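Local coordinates for protein beta-galactosidase (PDB 4OIF) that probably hydrolyses terminal non-reducing beta-D-galactose residues of beta-D-galactosides, as a zinc-binding, trimeric member of glycoside hydrolase family 42, at residues I206-P211 against L222-F227; A189-S194 against H218-D223; K178-N181 against A186-A189; W423-A428 against E434-P439. All coordinates share one frame; numbering follows the deposited sequence.

Contacts 1 to 3 illustrate how one carboxylate can tie several helices together. They lie in the TIM-barrel domain, within the connection from strand 150-154 to strand 252-259, and share elements: contacts 1 and 2 both use helix 218-246, contacts 2 and 3 both use helix 184-191. D223 joins them, receiving W191, K179, Y180 and R226. All four contacts are largely buried, although A186 of contact 3 and N426 of contact 4 sit at more open margins. Contacts 1 to 3 rest on aromatic faces, whereas contact 4, in the trimerisation domain, relies on a lysine. D427 of contact 4 bonds H218 and N221, linking the two domains.

Contact 1: residues I206-P211 against L222-F227; sequences IESPSP and LDWKRF
S208 and W224 mark the closest backbone approach, their CA atoms 6.5 Å apart, where an extended loop with polyproline-like torsions at S208 and P209 passes beside an early turn of helix 218-246. W224 carries the contact from the helix side: with CG anti to the backbone N (chi1 175°), its indole reaches out to the loop. S208 CB sits almost squarely over the six-membered ring, 3.5 Å from its centroid and 11° off the normal, a CH-pi contact. P209 follows with its ring at the root of the same side chain, CD lying 3.6 Å from W224 CB. The polar ends lead elsewhere: S208 OG bonds H164 and Q169, and W224 NE1 bonds E162. Further round the helix, R226 NH1 meets D223 OD1 at 3.0 Å in a salt bridge between residues one helical turn apart, the carboxylate oxygen lying near the guanidinium plane. The W224 side chain lies about 7 Å from the zinc ion held by C123, C163, C165 and C168, so the indole neighbours the metal site without being a ligand. The chemistry implies a junction of carbon against ring, while S208 OG and W224 NE1 find their partners outside both segments.

Contact 2: residues A189-S194 against H218-D223; sequences AAWWTS and HGLNLD
The indole of W191 lays one face on the backbone of G219 and L220 and turns its NE1 edge to D223. This is the end of helix 184-191, closed by a Schellman motif at W192, packed on the first turn of helix 218-246. G219 C lies 3.4 Å above the ring plane and L220 N stands over the ring centre; G219 CA makes a CH-pi contact with the five-membered ring, L220 CB another with the six-membered ring at 4.0 Å from its centroid. Because G219 carries no side chain, W191 CD1 can come within 3.5 Å of its CA. At the edge, W191 NE1 donates to D223 OD2 over 3.0 Å, somewhat bent (139°). The acceptor lies in the indole plane, yet the donor stands well above the carboxylate plane, 54° out of it. Y180 OH probably bonds the same OD2. A phenylalanine in place of W191 would lack the indole N-H, and D223 OD2 would probably be left with one donor fewer and the first helical turn less fully covered. Next in the chain, W192 faces a neighbouring subunit, edge-to-face with its W26. A water completes the joint, donating to W191 O at 2.7 Å and accepting from G219 N at 2.8 Å.

Contact 3: residues K178-N181 against A186-A189; sequences KKYN and ALNA
Chi1 of -68° sets Y180 CG trans to its own carbonyl carbon, while L187 turns CG away from its backbone N (chi1 -174°), and the tyrosine ring and the leucine branch thereby meet at about a right angle. Y180 is the first residue to leave the helical conformation at the end of helix 166-179, and N181, with positive phi, is the C-prime residue of the Schellman motif that closes it; the chain then turns quickly into helix 184-191. The Y180 ring lies between the CG of K179 and the backbone CA of L187. On one face rests K179 CG, 3.7 Å above the plane and toward the rim. On the opposite face L187 CA makes a CH-pi contact, 4.2 Å from the ring centroid and 17° off its normal. L187 CD1 reaches the ring atom CD2 of Y180 at 3.9 Å, and this leucine also packs on I206 and W203 in the loop beyond. Beyond the hydroxyl end of the ring, polar groups converge on helix 218-246: K179 NZ forms a salt bridge with OD1 of D223, the same carboxylate that Y180 OH approaches. An alanine here would remove the ring and its hydroxyl, and a gap would probably open between K179 CG and L187, leaving D223 OD2 probably more dependent on W191 NE1. The outer margin of the joint is formed by A186, whose CB stands 4.4 Å from Y180 CD1.

Contact 4: residues W423-A428 against E434-P439; sequences WALNDA and ETKRYP
K436 reaches across to the C-terminal end of helix 419-427, its ammonium gathering backbone carbonyls, within the trimerisation domain, whose family belongs to the class I glutamine amidotransferase-like clan. Hydrogen bonds dominate. K436 NZ donates to L425 O at 2.8 Å, in the carbonyl plane, and to A428 O at 3.0 Å, on a lone pair; a weaker bond goes to N426 O, also at 3.0 Å. The cation thus sits where carbonyls of the last turn (L425, N426) and of A428 just after it converge, and its charge would probably be welcomed by the negative end of the helix dipole. Its side chain, fully extended beyond CG, spans the distance from the loop before helix 438-451.

Apolar contacts accompany it. K436 and L425 run past each other in opposite directions, with K436 CD 4.2 Å from L425 CG. Y438, in the first turn of the next helix, brings its CB to 4.1 Å from L425 CD2, while its OH bonds the backbone of D418.

The third kind is solvent-mediated. At the margin a single water bridges the two segments, donating to N426 OD1 at 2.9 Å and accepting from Y438 N at 3.0 Å.

Contact 1: residues I206-P211 against L222-F227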
loop_
_atom_site.group_PDB
_atom_site.type_symbol
_atom_site.label_atom_id
_atom_site.label_comp_id
_atom_site.label_asym_id
_atom_site.label_seq_id
_atom_site.Cartn_x
_atom_site.Cartn_y
_atom_site.Cartn_z
ATOM N N ILE A 206 -20.399 13.877 -21.247
ATOM C CA ILE A 206 -19.438 14.310 -20.247
ATOM C C ILE A 206 -19.855 13.926 -18.825
ATOM O O ILE A 206 -20.915 14.318 -18.357
ATOM C CB ILE A 206 -19.234 15.826 -20.313
ATOM C CG1 ILE A 206 -18.741 16.212 -21.711
ATOM C CG2 ILE A 206 -18.270 16.269 -19.219
ATOM C CD1 ILE A 206 -18.781 17.702 -22.010
ATOM N N GLU A 207 -19.037 13.131 -18.148
ATOM C CA GLU A 207 -19.269 12.834 -16.741
ATOM C C GLU A 207 -18.018 13.174 -15.939
ATOM O O GLU A 207 -16.943 13.364 -16.507
ATOM C CB GLU A 207 -19.689 11.364 -16.536
ATOM C CG GLU A 207 -19.138 10.360 -17.556
ATOM C CD GLU A 207 -19.965 9.066 -17.646
ATOM O OE1 GLU A 207 -19.423 8.028 -18.086
ATOM O OE2 GLU A 207 -21.162 9.093 -17.291
ATOM N N SER A 208 -18.169 13.261 -14.627
ATOM C CA SER A 208 -17.040 13.550 -13.748
ATOM C C SER A 208 -15.967 12.473 -13.890
ATOM O O SER A 208 -16.271 11.336 -14.254
ATOM C CB SER A 208 -17.503 13.637 -12.305
ATOM O OG SER A 208 -18.006 12.382 -11.893
ATOM N N PRO A 209 -14.708 12.831 -13.612
ATOM C CA PRO A 209 -13.614 11.862 -13.683
ATOM C C PRO A 209 -13.803 10.713 -12.700
ATOM O O PRO A 209 -14.456 10.885 -11.673
ATOM C CB PRO A 209 -12.383 12.699 -13.322
ATOM C CG PRO A 209 -12.924 13.834 -12.533
ATOM C CD PRO A 209 -14.223 14.156 -13.195
ATOM N N SER A 210 -13.245 9.552 -13.025
ATOM C CA SER A 210 -13.453 8.371 -12.213
ATOM C C SER A 210 -12.357 7.340 -12.375
ATOM O O SER A 210 -11.851 7.126 -13.477
ATOM C CB SER A 210 -14.792 7.725 -12.546
ATOM O OG SER A 210 -14.962 6.553 -11.776
ATOM N N PRO A 211 -11.979 6.700 -11.260
ATOM C CA PRO A 211 -11.032 5.584 -11.264
ATOM C C PRO A 211 -11.514 4.425 -12.149
ATOM O O PRO A 211 -10.701 3.603 -12.582
ATOM C CB PRO A 211 -10.975 5.166 -9.786
ATOM C CG PRO A 211 -12.211 5.765 -9.161
ATOM C CD PRO A 211 -12.398 7.059 -9.897
ATOM N N LEU A 222 -9.281 19.106 -13.729
ATOM C CA LEU A 222 -9.178 20.481 -13.263
ATOM C C LEU A 222 -10.558 21.135 -13.150
ATOM O O LEU A 222 -10.947 21.612 -12.076
ATOM C CB LEU A 222 -8.279 21.273 -14.213
ATOM C CG LEU A 222 -7.932 22.724 -13.878
ATOM C CD1 LEU A 222 -7.301 22.852 -12.493
ATOM C CD2 LEU A 222 -6.989 23.272 -14.946
ATOM N N ASP A 223 -11.302 21.140 -14.253
ATOM C CA ASP A 223 -12.644 21.700 -14.238
ATOM C C ASP A 223 -13.538 21.021 -13.200
ATOM O O ASP A 223 -14.379 21.681 -12.600
ATOM C CB ASP A 223 -13.297 21.619 -15.624
ATOM C CG ASP A 223 -12.965 22.820 -16.496
ATOM O OD1 ASP A 223 -12.364 23.778 -15.974
ATOM O OD2 ASP A 223 -13.320 22.816 -17.691
ATOM N N TRP A 224 -13.358 19.724 -12.966
ATOM C CA TRP A 224 -14.122 19.048 -11.913
ATOM C C TRP A 224 -13.746 19.606 -10.541
ATOM O O TRP A 224 -14.619 19.886 -9.738
ATOM C CB TRP A 224 -13.929 17.528 -11.943
ATOM C CG TRP A 224 -14.613 16.823 -10.773
ATOM C CD1 TRP A 224 -14.005 16.232 -9.695
ATOM C CD2 TRP A 224 -16.019 16.668 -10.564
ATOM N NE1 TRP A 224 -14.948 15.713 -8.838
ATOM C CE2 TRP A 224 -16.191 15.966 -9.348
ATOM C CE3 TRP A 224 -17.150 17.049 -11.288
ATOM C CZ2 TRP A 224 -17.445 15.645 -8.839
ATOM C CZ3 TRP A 224 -18.400 16.729 -10.778
ATOM C CH2 TRP A 224 -18.536 16.036 -9.565
ATOM N N LYS A 225 -12.465 19.787 -10.257
ATOM C CA LYS A 225 -12.103 20.396 -8.978
ATOM C C LYS A 225 -12.705 21.806 -8.838
ATOM O O LYS A 225 -13.230 22.167 -7.767
ATOM C CB LYS A 225 -10.584 20.424 -8.814
ATOM C CG LYS A 225 -9.981 19.032 -8.644
ATOM C CD LYS A 225 -8.474 19.075 -8.426
ATOM C CE LYS A 225 -7.910 17.688 -8.130
ATOM N NZ LYS A 225 -7.540 16.906 -9.354
ATOM N N ARG A 226 -12.658 22.589 -9.913
ATOM C CA ARG A 226 -13.247 23.925 -9.899
ATOM C C ARG A 226 -14.743 23.853 -9.604
ATOM O O ARG A 226 -15.266 24.632 -8.821
ATOM C CB ARG A 226 -13.018 24.646 -11.225
ATOM C CG ARG A 226 -11.585 25.062 -11.500
ATOM C CD ARG A 226 -11.410 25.475 -12.957
ATOM N NE ARG A 226 -10.138 26.145 -13.194
ATOM C CZ ARG A 226 -9.383 25.968 -14.277
ATOM N NH1 ARG A 226 -9.763 25.127 -15.234
ATOM N NH2 ARG A 226 -8.237 26.629 -14.402
ATOM N N PHE A 227 -15.429 22.906 -10.223
ATOM C CA PHE A 227 -16.854 22.759 -9.998
ATOM C C PHE A 227 -17.130 22.332 -8.575
ATOM O O PHE A 227 -18.120 22.725 -8.005
ATOM C CB PHE A 227 -17.481 21.746 -10.951
ATOM C CG PHE A 227 -18.839 21.271 -10.503
ATOM C CD1 PHE A 227 -19.960 22.047 -10.717
ATOM C CD2 PHE A 227 -18.986 20.066 -9.847
ATOM C CE1 PHE A 227 -21.210 21.620 -10.295
ATOM C CE2 PHE A 227 -20.224 19.639 -9.423
ATOM C CZ PHE A 227 -21.340 20.413 -9.651
#

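Contact 2: residues A189-S194 against H218-D223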
loop_
_atom_site.group_PDB
_atom_site.type_symbol
_atom_site.label_atom_id
_atom_site.label_comp_id
_atom_site.label_asym_id
_atom_site.label_seq_id
_atom_site.Cartn_x
_atom_site.Cartn_y
_atom_site.Cartn_z
ATOM N N ALA A 189 -11.571 21.820 -27.292
ATOM C CA ALA A 189 -10.300 22.456 -27.604
ATOM C C ALA A 189 -9.502 22.700 -26.331
ATOM O O ALA A 189 -8.312 22.426 -26.268
ATOM C CB ALA A 189 -10.524 23.773 -28.349
ATOM N N ALA A 190 -10.180 23.222 -25.318
ATOM C CA ALA A 190 -9.565 23.477 -24.028
ATOM C C ALA A 190 -8.979 22.208 -23.406
ATOM O O ALA A 190 -7.908 22.242 -22.812
ATOM C CB ALA A 190 -10.584 24.103 -23.082
ATOM N N TRP A 191 -9.691 21.094 -23.536
ATOM C CA TRP A 191 -9.294 19.864 -22.850
ATOM C C TRP A 191 -8.419 18.951 -23.685
ATOM O O TRP A 191 -7.954 17.922 -23.182
ATOM C CB TRP A 191 -10.520 19.074 -22.424
ATOM C CG TRP A 191 -11.281 19.680 -21.331
ATOM C CD1 TRP A 191 -11.010 20.854 -20.683
ATOM C CD2 TRP A 191 -12.455 19.148 -20.730
ATOM N NE1 TRP A 191 -11.954 21.081 -19.708
ATOM C CE2 TRP A 191 -12.851 20.045 -19.719
ATOM C CE3 TRP A 191 -13.210 17.996 -20.944
ATOM C CZ2 TRP A 191 -13.965 19.824 -18.931
ATOM C CZ3 TRP A 191 -14.320 17.783 -20.169
ATOM C CH2 TRP A 191 -14.690 18.690 -19.172
ATOM N N TRP A 192 -8.226 19.314 -24.955
ATOM C CA TRP A 192 -7.458 18.513 -25.922
ATOM C C TRP A 192 -8.008 17.083 -26.024
ATOM O O TRP A 192 -7.262 16.099 -25.926
ATOM C CB TRP A 192 -5.966 18.493 -25.549
ATOM C CG TRP A 192 -5.057 18.277 -26.733
ATOM C CD1 TRP A 192 -4.450 17.115 -27.094
ATOM C CD2 TRP A 192 -4.680 19.251 -27.725
ATOM N NE1 TRP A 192 -3.715 17.299 -28.241
ATOM C CE2 TRP A 192 -3.840 18.599 -28.651
ATOM C CE3 TRP A 192 -4.967 20.605 -27.913
ATOM C CZ2 TRP A 192 -3.282 19.254 -29.748
ATOM C CZ3 TRP A 192 -4.414 21.256 -28.998
ATOM C CH2 TRP A 192 -3.580 20.579 -29.906
ATOM N N THR A 193 -9.315 16.973 -26.229
ATOM C CA THR A 193 -9.980 15.677 -26.191
ATOM C C THR A 193 -9.761 14.845 -27.448
ATOM O O THR A 193 -10.118 13.666 -27.467
ATOM C CB THR A 193 -11.490 15.822 -25.976
ATOM O OG1 THR A 193 -12.028 16.728 -26.942
ATOM C CG2 THR A 193 -11.769 16.345 -24.582
ATOM N N SER A 194 -9.179 15.439 -28.485
ATOM C CA SER A 194 -8.825 14.672 -29.674
ATOM C C SER A 194 -7.890 13.516 -29.330
ATOM O O SER A 194 -7.949 12.447 -29.933
ATOM C CB SER A 194 -8.174 15.576 -30.719
ATOM O OG SER A 194 -7.158 16.362 -30.128
ATOM N N HIS A 218 -6.747 15.873 -18.294
ATOM C CA HIS A 218 -6.363 16.846 -17.283
ATOM C C HIS A 218 -7.382 17.971 -17.142
ATOM O O HIS A 218 -7.702 18.386 -16.034
ATOM C CB HIS A 218 -4.990 17.445 -17.603
ATOM C CG HIS A 218 -3.860 16.458 -17.550
ATOM N ND1 HIS A 218 -3.566 15.718 -16.423
ATOM C CD2 HIS A 218 -2.936 16.110 -18.479
ATOM C CE1 HIS A 218 -2.517 14.948 -16.667
ATOM N NE2 HIS A 218 -2.121 15.160 -17.909
ATOM N N GLY A 219 -7.891 18.463 -18.263
ATOM C CA GLY A 219 -8.820 19.584 -18.249
ATOM C C GLY A 219 -10.120 19.217 -17.567
ATOM O O GLY A 219 -10.726 20.038 -16.876
ATOM N N LEU A 220 -10.543 17.968 -17.758
ATOM C CA LEU A 220 -11.702 17.438 -17.055
ATOM C C LEU A 220 -11.417 17.377 -15.559
ATOM O O LEU A 220 -12.244 17.785 -14.760
ATOM C CB LEU A 220 -12.090 16.055 -17.590
ATOM C CG LEU A 220 -13.099 15.240 -16.767
ATOM C CD1 LEU A 220 -14.396 16.012 -16.515
ATOM C CD2 LEU A 220 -13.404 13.898 -17.427
ATOM N N ASN A 221 -10.252 16.869 -15.173
ATOM C CA ASN A 221 -9.921 16.776 -13.751
ATOM C C ASN A 221 -9.930 18.153 -13.066
ATOM O O ASN A 221 -10.532 18.346 -11.984
ATOM C CB ASN A 221 -8.560 16.095 -13.577
ATOM C CG ASN A 221 -8.516 14.720 -14.206
ATOM O OD1 ASN A 221 -9.522 14.024 -14.259
ATOM N ND2 ASN A 221 -7.347 14.317 -14.668
ATOM N N LEU A 222 -9.281 19.106 -13.729
ATOM C CA LEU A 222 -9.178 20.481 -13.263
ATOM C C LEU A 222 -10.558 21.135 -13.150
ATOM O O LEU A 222 -10.947 21.612 -12.076
ATOM C CB LEU A 222 -8.279 21.273 -14.213
ATOM C CG LEU A 222 -7.932 22.724 -13.878
ATOM C CD1 LEU A 222 -7.301 22.852 -12.493
ATOM C CD2 LEU A 222 -6.989 23.272 -14.946
ATOM N N ASP A 223 -11.302 21.140 -14.253
ATOM C CA ASP A 223 -12.644 21.700 -14.238
ATOM C C ASP A 223 -13.538 21.021 -13.200
ATOM O O ASP A 223 -14.379 21.681 -12.600
ATOM C CB ASP A 223 -13.297 21.619 -15.624
ATOM C CG ASP A 223 -12.965 22.820 -16.496
ATOM O OD1 ASP A 223 -12.364 23.778 -15.974
ATOM O OD2 ASP A 223 -13.320 22.816 -17.691
HETATM O O HOH W 1 -6.731 17.917 -20.787
#

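Contact 3: residues K178-N181 against A186-A189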
loop_
_atom_site.group_PDB
_atom_site.type_symbol
_atom_site.label_atom_id
_atom_site.label_comp_id
_atom_site.label_asym_id
_atom_site.label_seq_id
_atom_site.Cartn_x
_atom_site.Cartn_y
_atom_site.Cartn_z
ATOM N N LYS A 178 -22.264 26.776 -18.888
ATOM C CA LYS A 178 -22.033 28.174 -18.541
ATOM C C LYS A 178 -20.587 28.578 -18.828
ATOM O O LYS A 178 -20.352 29.559 -19.520
ATOM C CB LYS A 178 -22.370 28.448 -17.076
ATOM C CG LYS A 178 -23.840 28.192 -16.735
ATOM C CD LYS A 178 -24.176 28.592 -15.295
ATOM C CE LYS A 178 -25.636 28.287 -14.927
ATOM N NZ LYS A 178 -25.872 26.861 -14.540
ATOM N N LYS A 179 -19.621 27.815 -18.326
ATOM C CA LYS A 179 -18.211 28.187 -18.481
ATOM C C LYS A 179 -17.759 28.327 -19.938
ATOM O O LYS A 179 -16.921 29.170 -20.272
ATOM C CB LYS A 179 -17.304 27.168 -17.791
ATOM C CG LYS A 179 -15.825 27.455 -18.025
ATOM C CD LYS A 179 -14.911 26.666 -17.102
ATOM C CE LYS A 179 -13.467 27.087 -17.314
ATOM N NZ LYS A 179 -12.552 26.516 -16.300
ATOM N N TYR A 180 -18.307 27.489 -20.805
ATOM C CA TYR A 180 -17.821 27.430 -22.169
ATOM C C TYR A 180 -18.855 27.961 -23.150
ATOM O O TYR A 180 -18.761 27.735 -24.348
ATOM C CB TYR A 180 -17.413 25.992 -22.510
ATOM C CG TYR A 180 -16.198 25.539 -21.729
ATOM C CD1 TYR A 180 -14.929 25.945 -22.111
ATOM C CD2 TYR A 180 -16.317 24.713 -20.616
ATOM C CE1 TYR A 180 -13.815 25.549 -21.416
ATOM C CE2 TYR A 180 -15.196 24.308 -19.908
ATOM C CZ TYR A 180 -13.949 24.733 -20.319
ATOM O OH TYR A 180 -12.816 24.361 -19.642
ATOM N N ASN A 181 -19.831 28.688 -22.621
ATOM C CA ASN A 181 -20.866 29.313 -23.433
ATOM C C ASN A 181 -21.551 28.312 -24.358
ATOM O O ASN A 181 -21.747 28.582 -25.538
ATOM C CB ASN A 181 -20.281 30.475 -24.241
ATOM C CG ASN A 181 -21.298 31.583 -24.488
ATOM O OD1 ASN A 181 -22.453 31.327 -24.842
ATOM N ND2 ASN A 181 -20.877 32.821 -24.274
ATOM N N ALA A 186 -15.344 24.587 -28.005
ATOM C CA ALA A 186 -14.487 25.258 -27.043
ATOM C C ALA A 186 -14.047 24.310 -25.943
ATOM O O ALA A 186 -12.870 24.250 -25.624
ATOM C CB ALA A 186 -15.196 26.463 -26.446
ATOM N N LEU A 187 -14.990 23.566 -25.371
ATOM C CA LEU A 187 -14.650 22.613 -24.329
ATOM C C LEU A 187 -13.609 21.611 -24.865
ATOM O O LEU A 187 -12.517 21.463 -24.295
ATOM C CB LEU A 187 -15.902 21.887 -23.818
ATOM C CG LEU A 187 -15.662 20.950 -22.616
ATOM C CD1 LEU A 187 -16.813 20.981 -21.605
ATOM C CD2 LEU A 187 -15.410 19.531 -23.092
ATOM N N ASN A 188 -13.943 20.956 -25.975
ATOM C CA ASN A 188 -13.048 19.994 -26.616
ATOM C C ASN A 188 -11.658 20.532 -26.969
ATOM O O ASN A 188 -10.683 19.788 -26.930
ATOM C CB ASN A 188 -13.715 19.444 -27.868
ATOM C CG ASN A 188 -14.704 18.353 -27.552
ATOM O OD1 ASN A 188 -14.441 17.496 -26.712
ATOM N ND2 ASN A 188 -15.862 18.390 -28.200
ATOM N N ALA A 189 -11.571 21.820 -27.292
ATOM C CA ALA A 189 -10.300 22.456 -27.604
ATOM C C ALA A 189 -9.502 22.700 -26.331
ATOM O O ALA A 189 -8.312 22.426 -26.268
ATOM C CB ALA A 189 -10.524 23.773 -28.349
#

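Contact 4: residues W423-A428 against E434-P439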
loop_
_atom_site.group_PDB
_atom_site.type_symbol
_atom_site.label_atom_id
_atom_site.label_comp_id
_atom_site.label_asym_id
_atom_site.label_seq_id
_atom_site.Cartn_x
_atom_site.Cartn_y
_atom_site.Cartn_z
ATOM N N TRP A 423 -3.315 22.027 -8.074
ATOM C CA TRP A 423 -4.107 20.972 -8.705
ATOM C C TRP A 423 -3.477 20.460 -10.009
ATOM O O TRP A 423 -3.193 19.266 -10.163
ATOM C CB TRP A 423 -5.530 21.472 -8.980
ATOM C CG TRP A 423 -6.336 21.737 -7.730
ATOM C CD1 TRP A 423 -6.055 21.301 -6.470
ATOM C CD2 TRP A 423 -7.549 22.506 -7.624
ATOM N NE1 TRP A 423 -7.013 21.741 -5.587
ATOM C CE2 TRP A 423 -7.939 22.487 -6.269
ATOM C CE3 TRP A 423 -8.337 23.212 -8.542
ATOM C CZ2 TRP A 423 -9.087 23.137 -5.809
ATOM C CZ3 TRP A 423 -9.480 23.859 -8.084
ATOM C CH2 TRP A 423 -9.842 23.816 -6.730
ATOM N N ALA A 424 -3.240 21.377 -10.932
ATOM C CA ALA A 424 -2.819 21.011 -12.270
ATOM C C ALA A 424 -1.414 20.411 -12.257
ATOM O O ALA A 424 -1.143 19.408 -12.922
ATOM C CB ALA A 424 -2.890 22.227 -13.194
ATOM N N LEU A 425 -0.522 21.011 -11.486
ATOM C CA LEU A 425 0.821 20.469 -11.382
ATOM C C LEU A 425 0.794 19.077 -10.758
ATOM O O LEU A 425 1.539 18.202 -11.188
ATOM C CB LEU A 425 1.722 21.399 -10.573
ATOM C CG LEU A 425 3.122 20.873 -10.287
ATOM C CD1 LEU A 425 3.837 20.566 -11.580
ATOM C CD2 LEU A 425 3.909 21.897 -9.479
ATOM N N ASN A 426 -0.062 18.869 -9.754
ATOM C CA ASN A 426 -0.139 17.552 -9.107
ATOM C C ASN A 426 -0.699 16.479 -10.034
ATOM O O ASN A 426 -0.236 15.341 -10.015
ATOM C CB ASN A 426 -0.983 17.615 -7.828
ATOM C CG ASN A 426 -0.193 18.116 -6.639
ATOM O OD1 ASN A 426 1.035 18.097 -6.647
ATOM N ND2 ASN A 426 -0.893 18.578 -5.617
ATOM N N ASP A 427 -1.679 16.853 -10.854
ATOM C CA ASP A 427 -2.293 15.918 -11.791
ATOM C C ASP A 427 -1.440 15.594 -13.015
ATOM O O ASP A 427 -1.641 14.565 -13.660
ATOM C CB ASP A 427 -3.632 16.458 -12.275
ATOM C CG ASP A 427 -4.498 15.380 -12.861
ATOM O OD1 ASP A 427 -4.722 14.378 -12.152
ATOM O OD2 ASP A 427 -4.934 15.517 -14.030
ATOM N N ALA A 428 -0.498 16.473 -13.330
ATOM C CA ALA A 428 0.293 16.363 -14.556
ATOM C C ALA A 428 1.135 15.088 -14.625
ATOM O O ALA A 428 1.711 14.648 -13.634
ATOM C CB ALA A 428 1.186 17.600 -14.713
ATOM N N GLU A 434 7.025 12.383 -6.660
ATOM C CA GLU A 434 7.278 12.598 -5.248
ATOM C C GLU A 434 8.066 13.865 -4.960
ATOM O O GLU A 434 8.145 14.273 -3.807
ATOM C CB GLU A 434 7.990 11.376 -4.654
ATOM C CG GLU A 434 7.035 10.192 -4.446
ATOM C CD GLU A 434 7.717 8.916 -3.971
ATOM O OE1 GLU A 434 8.836 8.990 -3.416
ATOM O OE2 GLU A 434 7.125 7.829 -4.152
ATOM N N THR A 435 8.612 14.512 -5.990
ATOM C CA THR A 435 9.463 15.685 -5.744
ATOM C C THR A 435 8.882 17.018 -6.191
ATOM O O THR A 435 9.529 18.043 -6.010
ATOM C CB THR A 435 10.843 15.556 -6.428
ATOM O OG1 THR A 435 10.694 15.633 -7.855
ATOM C CG2 THR A 435 11.521 14.254 -6.033
ATOM N N LYS A 436 7.689 17.003 -6.787
ATOM C CA LYS A 436 7.044 18.239 -7.215
ATOM C C LYS A 436 6.984 19.215 -6.037
ATOM O O LYS A 436 7.512 20.321 -6.119
ATOM C CB LYS A 436 5.634 17.970 -7.766
ATOM C CG LYS A 436 5.587 17.137 -9.039
ATOM C CD LYS A 436 4.147 16.925 -9.490
ATOM C CE LYS A 436 4.026 15.901 -10.617
ATOM N NZ LYS A 436 2.579 15.593 -10.935
ATOM N N ARG A 437 6.335 18.777 -4.958
ATOM C CA ARG A 437 6.371 19.426 -3.645
ATOM C C ARG A 437 6.223 20.940 -3.703
ATOM O O ARG A 437 7.045 21.681 -3.162
ATOM C CB ARG A 437 7.670 19.043 -2.927
ATOM C CG ARG A 437 7.794 17.531 -2.693
ATOM C CD ARG A 437 8.996 17.156 -1.824
ATOM N NE ARG A 437 8.927 17.744 -0.489
ATOM C CZ ARG A 437 8.207 17.249 0.513
ATOM N NH1 ARG A 437 7.487 16.148 0.338
ATOM N NH2 ARG A 437 8.203 17.858 1.691
ATOM N N TYR A 438 5.157 21.385 -4.361
ATOM C CA TYR A 438 4.932 22.801 -4.647
ATOM C C TYR A 438 4.812 23.664 -3.369
ATOM O O TYR A 438 5.626 24.588 -3.164
ATOM C CB TYR A 438 3.691 22.933 -5.565
ATOM C CG TYR A 438 3.148 24.338 -5.775
ATOM C CD1 TYR A 438 3.938 25.335 -6.343
ATOM C CD2 TYR A 438 1.842 24.657 -5.432
ATOM C CE1 TYR A 438 3.450 26.605 -6.543
ATOM C CE2 TYR A 438 1.344 25.929 -5.632
ATOM C CZ TYR A 438 2.155 26.900 -6.186
ATOM O OH TYR A 438 1.679 28.175 -6.391
ATOM N N PRO A 439 3.830 23.362 -2.493
ATOM C CA PRO A 439 3.706 24.184 -1.285
ATOM C C PRO A 439 4.964 24.161 -0.412
ATOM O O PRO A 439 5.398 25.219 0.087
ATOM C CB PRO A 439 2.515 23.551 -0.553
ATOM C CG PRO A 439 2.424 22.174 -1.090
ATOM C CD PRO A 439 2.818 22.288 -2.513
HETATM O O HOH W 2 3.107 19.363 -5.096
#